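Local coordinates for cell surface protein (Putative S-layer protein) (Clostridioides difficile R20291, PDB 5NJL), which probably belongs to the S-layer of the cell wall, has an extended three-domain fold and shows cell adhesion in vitro, at residues 96-101 with 161-166; 213-218 with 270-275; 240-245 with 263-268. All blocks are in the same frame, centred on the assembly; numbering follows the deposited sequence.

Contact 1 of 3, residues 96-101 with 161-166. With SO4 (sulfate ion), chain L; SO4 (sulfate ion), chain U.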
loop_
_atom_site.group_PDB
_atom_site.type_symbol
_atom_site.label_atom_id
_atom_site.label_comp_id
_atom_site.label_asym_id
_atom_site.label_seq_id
_atom_site.Cartn_x
_atom_site.Cartn_y
_atom_site.Cartn_z
ATOM N N GLU A 96 13.091 7.352 7.547
ATOM C CA GLU A 96 12.760 7.389 6.143
ATOM C C GLU A 96 14.010 7.190 5.290
ATOM O O GLU A 96 15.119 7.522 5.710
ATOM C CB GLU A 96 12.023 8.705 5.806
ATOM C CG GLU A 96 10.596 8.639 6.376
ATOM C CD GLU A 96 9.671 9.801 6.039
ATOM O OE1 GLU A 96 10.153 10.912 5.756
ATOM O OE2 GLU A 96 8.435 9.584 6.139
ATOM N N LYS A 97 13.815 6.631 4.110
ATOM C CA LYS A 97 14.887 6.350 3.175
ATOM C C LYS A 97 14.930 7.338 2.002
ATOM O O LYS A 97 13.913 7.926 1.634
ATOM C CB LYS A 97 14.737 4.935 2.645
ATOM C CG LYS A 97 14.815 3.848 3.714
ATOM C CD LYS A 97 14.532 2.503 3.080
ATOM C CE LYS A 97 15.002 1.348 3.957
ATOM N NZ LYS A 97 14.457 0.075 3.417
ATOM N N TYR A 98 16.113 7.492 1.407
ATOM C CA TYR A 98 16.239 8.180 0.119
ATOM C C TYR A 98 15.568 7.310 -0.939
ATOM O O TYR A 98 15.924 6.151 -1.102
ATOM C CB TYR A 98 17.722 8.437 -0.223
ATOM C CG TYR A 98 18.424 9.244 0.858
ATOM C CD1 TYR A 98 18.192 10.603 0.980
ATOM C CD2 TYR A 98 19.267 8.633 1.781
ATOM C CE1 TYR A 98 18.811 11.346 1.959
ATOM C CE2 TYR A 98 19.895 9.358 2.756
ATOM C CZ TYR A 98 19.658 10.709 2.858
ATOM O OH TYR A 98 20.218 11.433 3.842
ATOM N N GLU A 99 14.583 7.850 -1.645
ATOM C CA GLU A 99 13.793 7.052 -2.593
ATOM C C GLU A 99 14.188 7.282 -4.031
ATOM O O GLU A 99 13.936 6.437 -4.871
ATOM C CB GLU A 99 12.300 7.330 -2.391
ATOM C CG GLU A 99 11.828 6.787 -1.049
ATOM C CD GLU A 99 10.347 6.979 -0.773
ATOM O OE1 GLU A 99 9.747 7.959 -1.267
ATOM O OE2 GLU A 99 9.787 6.141 -0.034
ATOM N N ASN A 100 14.844 8.405 -4.316
ATOM C CA ASN A 100 15.214 8.728 -5.685
ATOM C C ASN A 100 16.379 9.720 -5.724
ATOM O O ASN A 100 16.799 10.248 -4.689
ATOM C CB ASN A 100 13.986 9.313 -6.408
ATOM C CG ASN A 100 13.338 10.419 -5.632
ATOM O OD1 ASN A 100 14.003 11.343 -5.177
ATOM N ND2 ASN A 100 12.037 10.328 -5.453
ATOM N N SER A 101 16.871 9.972 -6.925
ATOM C CA SER A 101 17.968 10.905 -7.165
ATOM C C SER A 101 17.730 12.287 -6.588
ATOM O O SER A 101 18.656 12.871 -6.002
ATOM C CB SER A 101 18.273 10.979 -8.664
ATOM O OG SER A 101 18.707 9.694 -9.133
ATOM N N ASP A 161 19.066 3.918 1.155
ATOM C CA ASP A 161 19.632 4.086 2.493
ATOM C C ASP A 161 18.772 4.970 3.364
ATOM O O ASP A 161 18.033 5.837 2.873
ATOM C CB ASP A 161 21.072 4.646 2.401
ATOM C CG ASP A 161 22.067 3.624 1.855
ATOM O OD1 ASP A 161 21.845 2.389 2.020
ATOM O OD2 ASP A 161 23.098 4.033 1.280
ATOM N N GLU A 162 18.850 4.749 4.673
ATOM C CA GLU A 162 18.169 5.593 5.654
ATOM C C GLU A 162 18.789 6.985 5.686
ATOM O O GLU A 162 20.022 7.131 5.539
ATOM C CB GLU A 162 18.212 4.948 7.050
ATOM C CG GLU A 162 17.443 3.616 7.087
ATOM C CD GLU A 162 17.535 2.857 8.417
ATOM O OE1 GLU A 162 18.360 3.205 9.286
ATOM O OE2 GLU A 162 16.764 1.884 8.580
ATOM N N LYS A 163 17.930 7.995 5.854
ATOM C CA LYS A 163 18.357 9.389 5.905
ATOM C C LYS A 163 19.305 9.607 7.055
ATOM O O LYS A 163 19.082 9.109 8.148
ATOM C CB LYS A 163 17.181 10.342 6.003
ATOM C CG LYS A 163 16.400 10.374 4.688
ATOM C CD LYS A 163 15.240 11.359 4.726
ATOM C CE LYS A 163 14.574 11.398 3.362
ATOM N NZ LYS A 163 13.539 12.468 3.352
ATOM N N ILE A 164 20.378 10.335 6.781
ATOM C CA ILE A 164 21.430 10.512 7.764
ATOM C C ILE A 164 21.282 11.888 8.431
ATOM O O ILE A 164 20.566 12.766 7.928
ATOM C CB ILE A 164 22.853 10.177 7.215
ATOM C CG1 ILE A 164 23.175 10.812 5.876
ATOM C CG2 ILE A 164 23.025 8.687 7.018
ATOM C CD1 ILE A 164 23.060 12.294 5.887
ATOM N N ASP A 165 21.944 12.070 9.571
ATOM C CA ASP A 165 21.861 13.314 10.334
ATOM C C ASP A 165 23.228 13.546 10.961
ATOM O O ASP A 165 23.634 12.795 11.839
ATOM C CB ASP A 165 20.775 13.139 11.401
ATOM C CG ASP A 165 20.557 14.372 12.277
ATOM O OD1 ASP A 165 21.240 15.433 12.153
ATOM O OD2 ASP A 165 19.657 14.243 13.143
ATOM N N LEU A 166 23.922 14.581 10.495
ATOM C CA LEU A 166 25.273 14.884 10.974
ATOM C C LEU A 166 25.291 15.532 12.368
ATOM O O LEU A 166 26.363 15.672 12.963
ATOM C CB LEU A 166 26.014 15.759 9.965
ATOM C CG LEU A 166 26.172 15.161 8.570
ATOM C CD1 LEU A 166 26.894 16.124 7.643
ATOM C CD2 LEU A 166 26.901 13.836 8.635
HETATM S S SO4 L . 10.094 7.852 -7.105
HETATM O O1 SO4 L . 8.848 8.659 -7.158
HETATM O O2 SO4 L . 10.628 7.842 -5.723
HETATM O O3 SO4 L . 11.094 8.413 -8.052
HETATM O O4 SO4 L . 9.785 6.459 -7.494
HETATM S S SO4 U . 14.639 8.552 -10.029
HETATM O O1 SO4 U . 13.608 9.529 -9.590
HETATM O O2 SO4 U . 13.941 7.301 -10.413
HETATM O O3 SO4 U . 15.337 9.128 -11.208
HETATM O O4 SO4 U . 15.637 8.221 -8.953
#

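Contact 2 of 3, residues 213-218 with 270-275. With SO4 (sulfate ion), chain H.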
loop_
_atom_site.group_PDB
_atom_site.type_symbol
_atom_site.label_atom_id
_atom_site.label_comp_id
_atom_site.label_asym_id
_atom_site.label_seq_id
_atom_site.Cartn_x
_atom_site.Cartn_y
_atom_site.Cartn_z
ATOM N N ASN A 213 -22.824 -13.002 -2.867
ATOM C CA ASN A 213 -23.540 -14.273 -2.729
ATOM C C ASN A 213 -24.376 -14.491 -4.006
ATOM O O ASN A 213 -25.596 -14.286 -4.021
ATOM C CB ASN A 213 -24.429 -14.287 -1.490
ATOM C CG ASN A 213 -24.990 -15.669 -1.193
ATOM O OD1 ASN A 213 -24.587 -16.666 -1.797
ATOM N ND2 ASN A 213 -25.887 -15.737 -0.224
ATOM N N SER A 214 -23.676 -14.874 -5.063
ATOM C CA SER A 214 -24.254 -15.002 -6.393
ATOM C C SER A 214 -23.386 -15.921 -7.229
ATOM O O SER A 214 -22.205 -16.172 -6.897
ATOM C CB SER A 214 -24.312 -13.659 -7.115
ATOM O OG SER A 214 -24.804 -12.615 -6.315
ATOM N N ASP A 215 -23.984 -16.420 -8.310
ATOM C CA ASP A 215 -23.299 -17.242 -9.303
ATOM C C ASP A 215 -22.907 -16.243 -10.377
ATOM O O ASP A 215 -23.782 -15.623 -11.001
ATOM C CB ASP A 215 -24.260 -18.328 -9.840
ATOM C CG ASP A 215 -23.562 -19.384 -10.720
ATOM O OD1 ASP A 215 -22.459 -19.137 -11.254
ATOM O OD2 ASP A 215 -24.138 -20.471 -10.893
ATOM N N LEU A 216 -21.605 -16.080 -10.595
ATOM C CA LEU A 216 -21.080 -14.979 -11.411
ATOM C C LEU A 216 -20.681 -15.422 -12.816
ATOM O O LEU A 216 -20.136 -16.520 -13.017
ATOM C CB LEU A 216 -19.849 -14.366 -10.739
ATOM C CG LEU A 216 -20.026 -13.955 -9.278
ATOM C CD1 LEU A 216 -18.676 -13.518 -8.710
ATOM C CD2 LEU A 216 -21.074 -12.863 -9.140
ATOM N N ASN A 217 -20.945 -14.550 -13.781
ATOM C CA ASN A 217 -20.602 -14.813 -15.159
ATOM C C ASN A 217 -20.525 -13.492 -15.896
ATOM O O ASN A 217 -21.238 -12.557 -15.552
ATOM C CB ASN A 217 -21.649 -15.738 -15.796
ATOM C CG ASN A 217 -21.043 -16.694 -16.788
ATOM O OD1 ASN A 217 -21.284 -16.590 -17.997
ATOM N ND2 ASN A 217 -20.233 -17.631 -16.288
ATOM N N THR A 218 -19.644 -13.424 -16.894
ATOM C CA THR A 218 -19.453 -12.223 -17.714
ATOM C C THR A 218 -19.687 -12.560 -19.189
ATOM O O THR A 218 -19.136 -13.534 -19.700
ATOM C CB THR A 218 -18.034 -11.637 -17.564
ATOM O OG1 THR A 218 -17.730 -11.446 -16.177
ATOM C CG2 THR A 218 -17.924 -10.293 -18.272
ATOM N N LYS A 270 -31.983 -19.715 -8.340
ATOM C CA LYS A 270 -30.576 -19.453 -8.022
ATOM C C LYS A 270 -30.259 -17.974 -8.221
ATOM O O LYS A 270 -30.666 -17.373 -9.225
ATOM C CB LYS A 270 -29.644 -20.295 -8.917
ATOM C CG LYS A 270 -28.161 -20.256 -8.529
ATOM C CD LYS A 270 -27.330 -21.376 -9.170
ATOM C CE LYS A 270 -27.228 -22.616 -8.283
ATOM N NZ LYS A 270 -26.388 -23.718 -8.876
ATOM N N ALA A 271 -29.481 -17.412 -7.300
ATOM C CA ALA A 271 -29.028 -16.018 -7.386
ATOM C C ALA A 271 -27.898 -15.899 -8.411
ATOM O O ALA A 271 -26.836 -16.571 -8.291
ATOM C CB ALA A 271 -28.527 -15.565 -6.024
ATOM N N ILE A 272 -28.114 -15.062 -9.417
ATOM C CA ILE A 272 -27.186 -14.889 -10.516
ATOM C C ILE A 272 -26.752 -13.430 -10.549
ATOM O O ILE A 272 -27.558 -12.528 -10.295
ATOM C CB ILE A 272 -27.846 -15.215 -11.871
ATOM C CG1 ILE A 272 -28.482 -16.613 -11.872
ATOM C CG2 ILE A 272 -26.864 -15.023 -13.027
ATOM C CD1 ILE A 272 -27.558 -17.770 -11.607
ATOM N N GLU A 273 -25.477 -13.199 -10.867
ATOM C CA GLU A 273 -25.058 -11.874 -11.295
ATOM C C GLU A 273 -24.266 -11.962 -12.568
ATOM O O GLU A 273 -23.183 -12.563 -12.629
ATOM C CB GLU A 273 -24.240 -11.110 -10.260
ATOM C CG GLU A 273 -24.028 -9.678 -10.724
ATOM C CD GLU A 273 -22.926 -8.970 -9.975
ATOM O OE1 GLU A 273 -21.744 -9.347 -10.172
ATOM O OE2 GLU A 273 -23.254 -8.044 -9.215
ATOM N N LEU A 274 -24.807 -11.303 -13.574
ATOM C CA LEU A 274 -24.287 -11.370 -14.905
ATOM C C LEU A 274 -23.638 -10.017 -15.180
ATOM O O LEU A 274 -24.292 -8.985 -15.081
ATOM C CB LEU A 274 -25.449 -11.620 -15.864
ATOM C CG LEU A 274 -25.124 -11.982 -17.305
ATOM C CD1 LEU A 274 -24.038 -13.048 -17.395
ATOM C CD2 LEU A 274 -26.412 -12.439 -17.988
ATOM N N THR A 275 -22.355 -10.045 -15.509
ATOM C CA THR A 275 -21.644 -8.853 -15.953
ATOM C C THR A 275 -21.716 -8.792 -17.484
ATOM O O THR A 275 -21.380 -9.757 -18.168
ATOM C CB THR A 275 -20.189 -8.887 -15.453
ATOM O OG1 THR A 275 -20.195 -8.964 -14.021
ATOM C CG2 THR A 275 -19.434 -7.643 -15.876
HETATM S S SO4 H . -26.060 -19.615 1.656
HETATM O O1 SO4 H . -25.884 -19.498 3.125
HETATM O O2 SO4 H . -27.071 -20.672 1.397
HETATM O O3 SO4 H . -24.765 -20.041 1.068
HETATM O O4 SO4 H . -26.535 -18.333 1.071
#

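Contact 3 of 3, residues 240-245 with 263-268. With SO4 (sulfate ion), chain S.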
loop_
_atom_site.group_PDB
_atom_site.type_symbol
_atom_site.label_atom_id
_atom_site.label_comp_id
_atom_site.label_asym_id
_atom_site.label_seq_id
_atom_site.Cartn_x
_atom_site.Cartn_y
_atom_site.Cartn_z
ATOM N N GLY A 240 -35.760 -13.291 -15.661
ATOM C CA GLY A 240 -35.355 -13.506 -14.277
ATOM C C GLY A 240 -36.186 -12.647 -13.347
ATOM O O GLY A 240 -36.719 -11.618 -13.770
ATOM N N THR A 241 -36.280 -13.052 -12.085
ATOM C CA THR A 241 -37.023 -12.308 -11.075
ATOM C C THR A 241 -36.071 -11.531 -10.155
ATOM O O THR A 241 -34.855 -11.752 -10.186
ATOM C CB THR A 241 -37.946 -13.222 -10.258
ATOM O OG1 THR A 241 -37.188 -14.263 -9.634
ATOM C CG2 THR A 241 -39.020 -13.841 -11.170
ATOM N N SER A 242 -36.641 -10.598 -9.381
ATOM C CA SER A 242 -35.895 -9.697 -8.478
ATOM C C SER A 242 -34.680 -9.098 -9.172
ATOM O O SER A 242 -33.551 -9.209 -8.680
ATOM C CB SER A 242 -35.464 -10.426 -7.213
ATOM O OG SER A 242 -36.539 -11.135 -6.630
ATOM N N LYS A 243 -34.927 -8.533 -10.346
ATOM C CA LYS A 243 -33.883 -7.983 -11.181
ATOM C C LYS A 243 -33.425 -6.652 -10.589
ATOM O O LYS A 243 -34.253 -5.850 -10.154
ATOM C CB LYS A 243 -34.374 -7.735 -12.600
ATOM C CG LYS A 243 -34.451 -8.970 -13.480
ATOM C CD LYS A 243 -34.992 -8.632 -14.857
ATOM C CE LYS A 243 -36.487 -8.355 -14.796
ATOM N NZ LYS A 243 -37.052 -8.056 -16.129
ATOM N N SER A 244 -32.118 -6.445 -10.558
ATOM C CA SER A 244 -31.562 -5.105 -10.360
ATOM C C SER A 244 -30.469 -4.926 -11.398
ATOM O O SER A 244 -29.574 -5.766 -11.514
ATOM C CB SER A 244 -31.055 -4.895 -8.926
ATOM O OG SER A 244 -29.942 -5.712 -8.653
ATOM N N ILE A 245 -30.583 -3.855 -12.184
ATOM C CA ILE A 245 -29.642 -3.556 -13.258
ATOM C C ILE A 245 -28.842 -2.306 -12.852
ATOM O O ILE A 245 -29.425 -1.285 -12.497
ATOM C CB ILE A 245 -30.383 -3.346 -14.603
ATOM C CG1 ILE A 245 -31.052 -4.659 -15.059
ATOM C CG2 ILE A 245 -29.421 -2.851 -15.673
ATOM C CD1 ILE A 245 -32.069 -4.511 -16.179
ATOM N N LYS A 263 -28.326 -8.396 -11.658
ATOM C CA LYS A 263 -28.565 -9.411 -10.634
ATOM C C LYS A 263 -29.987 -9.888 -10.868
ATOM O O LYS A 263 -30.889 -9.076 -11.080
ATOM C CB LYS A 263 -28.431 -8.833 -9.228
ATOM C CG LYS A 263 -27.014 -8.384 -8.900
ATOM C CD LYS A 263 -26.863 -7.872 -7.463
ATOM C CE LYS A 263 -25.382 -7.715 -7.106
ATOM N NZ LYS A 263 -25.063 -7.526 -5.654
ATOM N N TYR A 264 -30.183 -11.200 -10.836
ATOM C CA TYR A 264 -31.525 -11.762 -10.929
ATOM C C TYR A 264 -31.574 -13.155 -10.325
ATOM O O TYR A 264 -30.533 -13.802 -10.113
ATOM C CB TYR A 264 -32.002 -11.776 -12.390
ATOM C CG TYR A 264 -31.287 -12.755 -13.296
ATOM C CD1 TYR A 264 -30.093 -12.414 -13.913
ATOM C CD2 TYR A 264 -31.820 -14.026 -13.556
ATOM C CE1 TYR A 264 -29.449 -13.296 -14.759
ATOM C CE2 TYR A 264 -31.174 -14.917 -14.402
ATOM C CZ TYR A 264 -29.989 -14.547 -14.993
ATOM O OH TYR A 264 -29.329 -15.395 -15.839
ATOM N N THR A 265 -32.793 -13.617 -10.091
ATOM C CA THR A 265 -33.042 -14.978 -9.640
ATOM C C THR A 265 -33.493 -15.798 -10.862
ATOM O O THR A 265 -34.449 -15.399 -11.565
ATOM C CB THR A 265 -34.078 -14.952 -8.535
ATOM O OG1 THR A 265 -33.556 -14.166 -7.464
ATOM C CG2 THR A 265 -34.385 -16.343 -8.007
ATOM N N ASP A 266 -32.790 -16.903 -11.134
ATOM C CA ASP A 266 -33.043 -17.665 -12.356
ATOM C C ASP A 266 -34.249 -18.574 -12.177
ATOM O O ASP A 266 -34.910 -18.557 -11.130
ATOM C CB ASP A 266 -31.772 -18.371 -12.895
ATOM C CG ASP A 266 -31.390 -19.650 -12.129
ATOM O OD1 ASP A 266 -32.161 -20.173 -11.273
ATOM O OD2 ASP A 266 -30.265 -20.143 -12.408
ATOM N N ALA A 267 -34.563 -19.328 -13.217
ATOM C CA ALA A 267 -35.752 -20.200 -13.217
ATOM C C ALA A 267 -35.765 -21.176 -12.026
ATOM O O ALA A 267 -36.827 -21.456 -11.494
ATOM C CB ALA A 267 -35.842 -20.961 -14.538
ATOM N N SER A 268 -34.592 -21.674 -11.608
ATOM C CA SER A 268 -34.489 -22.626 -10.474
ATOM C C SER A 268 -34.453 -21.969 -9.079
ATOM O O SER A 268 -34.392 -22.663 -8.048
ATOM C CB SER A 268 -33.252 -23.543 -10.636
ATOM O OG SER A 268 -32.016 -22.839 -10.516
HETATM S S SO4 S . -39.579 -9.258 -10.729
HETATM O O1 SO4 S . -40.357 -8.075 -10.307
HETATM O O2 SO4 S . -39.321 -10.062 -9.512
HETATM O O3 SO4 S . -40.368 -10.077 -11.675
HETATM O O4 SO4 S . -38.328 -8.786 -11.392
HETATM O O HOH W 1 -37.263 -16.859 -10.565
HETATM O O HOH W 2 -32.073 -11.726 -7.480
#

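Contact 1 of 3, residues 96-101 with 161-166
Between Lys97 and Glu162 the two loops are joined by a single beta bridge, CA to CA 4.2 Å, the touching parts running 110° apart, with no second bridge. Two backbone bonds flank it: Lys163 N gives its hydrogen to Glu96 O at 2.9 Å, and Tyr98 N reaches Asp161 O, also at 2.9 Å. Asp161 O additionally takes a CA-H...O contact from Lys97.

Tyr98 and Lys163 carry the side-chain contact. The tyrosine CG stands anti to its own carbonyl carbon (chi1 -57°), and the ring reaches across the second loop. Lys163 CG sits over one face, 3.9 Å from the ring centroid and offset toward the rim, a CH-pi contact in which the aliphatic part of the lysine does the touching. From there the lysine chain runs on extended, and its CE comes to 3.9 Å from Lys97 O. Its NZ stops 4.4 Å from Glu96 OE1, near enough for attraction but beyond a salt bridge. At the far end of the ring, Tyr98 OH accepts a hydrogen bond from Ile164 N (3.1 Å, 166° at the hydrogen), while Ile164 CD1 packs beside the same oxygen at 3.6 Å. Tyr98 OH is also bonded to Glu107 OE1, so two hydrogen bonds grip the phenol oxygen.

Glu107 belongs to helix 101-115, for which Asn100 is the N-cap, its OD1 taking Asp103 N. Tyr98 also packs on Leu104 of that helix and on Ile157 of strand 152-158; Ile164 touches Ile111 of the helix and the same Ile157, so both loops are tied to helix and strand.

Contact 2 of 3, residues 213-218 with 270-275
Strands 215-218 and 271-275 run parallel, 16° apart and 4.6 Å between axes, and Asp215 and Asn217 do the bonding for the first strand. Asp215 N reaches Ala271 O and Asp215 O takes Glu273 N; further on, Asn217 N reaches Glu273 O, and Asn217 O takes Thr275 N at 2.7 Å.

Glu273 is the side chain to follow. Its CB faces two neighbours in 213-218, 3.8 Å from Leu216 CD2 and 4.0 Å from Ser214 CB. CG is anti to the backbone N (chi1 -172°), and the chain stays extended to CD, crossing the leucine at a slant. At the tip, OE1 comes to 3.7 Å from the same Leu216 CD2 and forms a salt bridge with Lys212 NZ, just before the first segment; OE2 lies against CE of Lys263 on strand 258-265. Further along this face Thr218 and Thr275 stand next to each other with matching directions, Thr218 OG1 3.6 Å from Thr275 CB.

The face of Asp215 and Ile272 is built differently: Ile272 CD1 touches Asp215 CB at 3.8 Å, while Asp215 OD2 meets Lys270 CD and stays 4.4 Å from its NZ.

The chemistry is thus a backbone ladder flanked by van der Waals contacts, largely through carbon atoms of polar side chains. The carboxylate of Glu273, on a buried residue, has its charge answered by Lys212, which probably keeps it ionised.

Contact 3 of 3, residues 240-245 with 263-268
A beta bulge interrupts the antiparallel pairing of Thr241 and Ser244 with the strand 263-265, at the outer strand 243-245 of a four-stranded mixed sheet. Thr241 with Thr265 and Ser244 with Lys263 are both hydrogen-bonded pairs, but the register slips by one residue between them, where the chain turns a corner at Ser242. Each pair is closed by two backbone bonds. In the first, Thr241 N bonds to Thr265 O at 3.0 Å, and Thr265 N returns to Thr241 O. In the second, Ser244 N reaches Lys263 O and Lys263 N reaches Ser244 O. Inside the bulge, Lys243 CA approaches Lys263 O in a CA-H...O contact of 3.2 Å.

On the face shared by Thr241, Ser244, Lys263 and Thr265, hydroxyls rest against CB atoms. Thr241 OG1, placed between its own backbone N and carbonyl carbon (chi1 58°), lies 3.4 Å from Thr265 CB. Ser244 OG has the same placement (chi1 67°) and lies 3.5 Å from Lys263 CB. Beyond CB the lysine chain is extended, and NZ forms a salt bridge with Glu72 OE1.

Tyr264 meets segment 240-245 differently: its CB packs at 3.9 Å against Lys243 CG, and its CD2 comes to 3.6 Å from Gly240 CA. Gly240 has no side chain, and the ring carbon lies directly against its CA.

Two waters bridge the segments. One links Thr241 OG1 to Asp266 O; the other gives a hydrogen to Ser242 O and is also bonded to Thr265 OG1. At the corner, a sulfate probably taken from the crystallisation liquor accepts Ser242 N on its O2, 2.7 Å away and nearly straight at 170°.

How the contacts relate
Contact 1 closes first along the chain and lies on the opposite side of its centre from the other two, its centre about 50 Å from that of contact 2 and about 57 Å from that of contact 3. The centres of contacts 2 and 3 are about 9 Å apart and the two touch; contact 3 is nested in the loop that contact 2 closes. They belong to one sheet, ordered 215-219, 271-278, 258-265, 243-245: contact 2 joins one outermost strand to the interior, contact 3 the other, and the two inner strands meet where Ile272 N lies 2.8 Å from Tyr264 O, a probable hydrogen bond. The wide separation fits the extended three-domain fold, with contact 1 stitching loops in a distant part.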